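Long-range contact in trophoblast glycoprotein (Homo sapiens, PDB 4CNC), which may inhibit Wnt/beta-catenin signalling by indirectly interacting with LRP6 and blocking its Wnt3a-dependent internalization: residues A[206-211]-A[232-237]. Sequence-based numbering, arbitrary orientation.
With NAG (2-acetamido-2-deoxy-beta-D-glucopyranose), chain H; SO4 (sulfate ion), chain K.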
loop_
_atom_site.group_PDB
_atom_site.type_symbol
_atom_site.label_atom_id
_atom_site.label_comp_id
_atom_site.label_asym_id
_atom_site.label_seq_id
_atom_site.Cartn_x
_atom_site.Cartn_y
_atom_site.Cartn_z
ATOM N N SER A 206 -10.204 -1.343 -6.207
ATOM C CA SER A 206 -10.268 -1.637 -4.758
ATOM C C SER A 206 -9.663 -0.544 -3.896
ATOM O O SER A 206 -8.600 0.058 -4.196
ATOM C CB SER A 206 -9.716 -3.014 -4.398
ATOM O OG SER A 206 -8.300 -3.048 -4.584
ATOM N N LEU A 207 -10.362 -0.226 -2.813
ATOM C CA LEU A 207 -9.895 0.798 -1.857
ATOM C C LEU A 207 -10.151 0.246 -0.464
ATOM O O LEU A 207 -11.307 0.112 -0.067
ATOM C CB LEU A 207 -10.657 2.094 -2.085
ATOM C CG LEU A 207 -10.350 3.236 -1.098
ATOM C CD1 LEU A 207 -8.882 3.718 -1.170
ATOM C CD2 LEU A 207 -11.269 4.369 -1.401
ATOM N N HIS A 208 -9.076 -0.128 0.255
ATOM C CA HIS A 208 -9.091 -0.647 1.589
ATOM C C HIS A 208 -8.862 0.447 2.628
ATOM O O HIS A 208 -7.782 1.068 2.683
ATOM C CB HIS A 208 -8.017 -1.713 1.752
ATOM C CG HIS A 208 -8.324 -2.979 1.033
ATOM N ND1 HIS A 208 -8.896 -4.072 1.641
ATOM C CD2 HIS A 208 -8.125 -3.323 -0.256
ATOM C CE1 HIS A 208 -9.020 -5.057 0.763
ATOM N NE2 HIS A 208 -8.560 -4.625 -0.396
ATOM N N LEU A 209 -9.919 0.704 3.417
ATOM C CA LEU A 209 -9.891 1.701 4.486
ATOM C C LEU A 209 -10.297 1.136 5.797
ATOM O O LEU A 209 -10.604 1.897 6.727
ATOM C CB LEU A 209 -10.806 2.891 4.141
ATOM C CG LEU A 209 -10.424 3.715 2.953
ATOM C CD1 LEU A 209 -11.579 4.624 2.572
ATOM C CD2 LEU A 209 -9.176 4.457 3.149
ATOM N N GLU A 210 -10.186 -0.203 5.933
ATOM C CA GLU A 210 -10.542 -0.867 7.136
ATOM C C GLU A 210 -9.614 -0.468 8.273
ATOM O O GLU A 210 -8.462 -0.114 8.076
ATOM C CB GLU A 210 -10.447 -2.408 7.040
ATOM C CG GLU A 210 -10.904 -3.169 5.863
ATOM C CD GLU A 210 -9.826 -3.258 4.807
ATOM O OE1 GLU A 210 -9.519 -2.221 4.289
ATOM O OE2 GLU A 210 -9.403 -4.364 4.410
ATOM N N ASP A 211 -10.133 -0.483 9.470
ATOM C CA ASP A 211 -9.277 -0.260 10.657
ATOM C C ASP A 211 -8.613 1.090 10.721
ATOM O O ASP A 211 -7.475 1.220 11.200
ATOM C CB ASP A 211 -8.240 -1.351 10.747
ATOM C CG ASP A 211 -8.864 -2.743 10.900
ATOM O OD1 ASP A 211 -9.528 -2.996 11.904
ATOM O OD2 ASP A 211 -8.658 -3.605 10.035
ATOM N N ARG A 232 -14.617 -1.267 -5.361
ATOM C CA ARG A 232 -15.022 -2.028 -4.190
ATOM C C ARG A 232 -14.314 -1.409 -3.043
ATOM O O ARG A 232 -13.070 -1.244 -3.079
ATOM C CB ARG A 232 -14.616 -3.503 -4.307
ATOM C CG ARG A 232 -15.160 -4.193 -5.535
ATOM C CD ARG A 232 -14.567 -5.587 -5.821
ATOM N NE ARG A 232 -13.196 -5.513 -6.390
ATOM C CZ ARG A 232 -12.069 -5.854 -5.751
ATOM N NH1 ARG A 232 -12.086 -6.366 -4.518
ATOM N NH2 ARG A 232 -10.903 -5.690 -6.361
ATOM N N VAL A 233 -15.079 -0.948 -2.061
ATOM C CA VAL A 233 -14.583 -0.256 -0.897
ATOM C C VAL A 233 -14.736 -1.097 0.360
ATOM O O VAL A 233 -15.812 -1.690 0.601
ATOM C CB VAL A 233 -15.332 1.086 -0.691
ATOM C CG1 VAL A 233 -14.707 1.940 0.403
ATOM C CG2 VAL A 233 -15.335 1.903 -1.959
ATOM N N PHE A 234 -13.692 -1.122 1.165
ATOM C CA PHE A 234 -13.659 -1.889 2.402
ATOM C C PHE A 234 -13.597 -0.930 3.564
ATOM O O PHE A 234 -12.656 -0.126 3.649
ATOM C CB PHE A 234 -12.456 -2.779 2.410
ATOM C CG PHE A 234 -12.442 -3.794 1.293
ATOM C CD1 PHE A 234 -12.115 -3.438 -0.033
ATOM C CD2 PHE A 234 -12.728 -5.132 1.576
ATOM C CE1 PHE A 234 -12.067 -4.383 -1.039
ATOM C CE2 PHE A 234 -12.696 -6.079 0.571
ATOM C CZ PHE A 234 -12.367 -5.720 -0.729
ATOM N N LEU A 235 -14.595 -0.991 4.463
ATOM C CA LEU A 235 -14.791 0.037 5.465
ATOM C C LEU A 235 -14.890 -0.575 6.888
ATOM O O LEU A 235 -15.168 0.123 7.844
ATOM C CB LEU A 235 -16.051 0.893 5.134
ATOM C CG LEU A 235 -15.985 1.846 3.923
ATOM C CD1 LEU A 235 -17.371 2.372 3.597
ATOM C CD2 LEU A 235 -15.003 2.971 4.206
ATOM N N ASP A 236 -14.615 -1.871 7.045
ATOM C CA ASP A 236 -14.897 -2.544 8.333
ATOM C C ASP A 236 -13.981 -2.012 9.461
ATOM O O ASP A 236 -12.872 -1.502 9.231
ATOM C CB ASP A 236 -14.745 -4.052 8.183
ATOM C CG ASP A 236 -15.890 -4.732 7.348
ATOM O OD1 ASP A 236 -16.940 -4.137 6.948
ATOM O OD2 ASP A 236 -15.735 -5.952 7.116
ATOM N N ASN A 237 -14.471 -2.140 10.688
ATOM C CA ASN A 237 -13.695 -1.767 11.903
ATOM C C ASN A 237 -13.200 -0.328 11.917
ATOM O O ASN A 237 -12.025 -0.051 12.196
ATOM C CB ASN A 237 -12.485 -2.696 12.061
ATOM C CG ASN A 237 -12.865 -4.155 12.077
ATOM O OD1 ASN A 237 -13.575 -4.608 12.972
ATOM N ND2 ASN A 237 -12.424 -4.886 11.085
HETATM C C1 NAG H . -12.691 -8.485 -10.558
HETATM C C2 NAG H . -12.069 -7.135 -10.208
HETATM C C3 NAG H . -10.625 -7.216 -9.716
HETATM C C4 NAG H . -10.486 -8.267 -8.635
HETATM C C5 NAG H . -11.132 -9.599 -9.019
HETATM C C6 NAG H . -11.077 -10.576 -7.847
HETATM C C7 NAG H . -12.859 -5.287 -11.553
HETATM C C8 NAG H . -12.693 -4.526 -12.839
HETATM N N2 NAG H . -12.034 -6.315 -11.400
HETATM O O3 NAG H . -10.295 -5.968 -9.094
HETATM O O4 NAG H . -9.107 -8.376 -8.371
HETATM O O5 NAG H . -12.470 -9.423 -9.491
HETATM O O6 NAG H . -12.153 -10.269 -6.989
HETATM O O7 NAG H . -13.716 -4.984 -10.717
HETATM S S SO4 K . -7.687 -6.297 -3.441
HETATM O O1 SO4 K . -6.605 -7.197 -3.080
HETATM O O2 SO4 K . -8.900 -6.461 -2.615
HETATM O O3 SO4 K . -8.115 -6.500 -4.837
HETATM O O4 SO4 K . -7.182 -4.929 -3.181
#
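The imidazole of His208 lies flat over the phenyl ring of Phe234 in an offset stack, with centroids 3.9 Å apart and planes 10° from parallel. Both side chains leave their strands on the same face. Both ring nitrogens of His208 are hydrogen-bonded, which fixes its rotation. ND1 of His208 gives a nearly straight bond (169°) to OE2 of Glu210, on the syn side but out of the carboxylate plane. A bend at chi2 (86°) sets Glu210 OE1 against CB of Phe234. NE2 of His208 points to O2 of a sulfate ion, 2.9 Å away. That anion, probably from the crystallisation liquor, also takes bonds from Ser206 OG, Arg232 NH2 and Arg158. Arg232 NH2 also donates a hydrogen bond to O3 of an N-acetylglucosamine.

In the backbone, Leu207 N bonds to Arg232 O, and Phe234 N to Leu207 O at 3.0 Å. Beyond the strands, Leu209 N hydrogen-bonds to Phe234 O and Asp211 N to Asp236 O. Leu209 CD1 packs against Leu235 CD2 (4.1 Å), buried on the side of Leu207 and Val233. This is the parallel strand ladder of a probably extracellular leucine-rich repeat solenoid, with helix 219-226 completing a beta-alpha-beta unit between LRR 7 and the C-terminal cap (LRRCT) region.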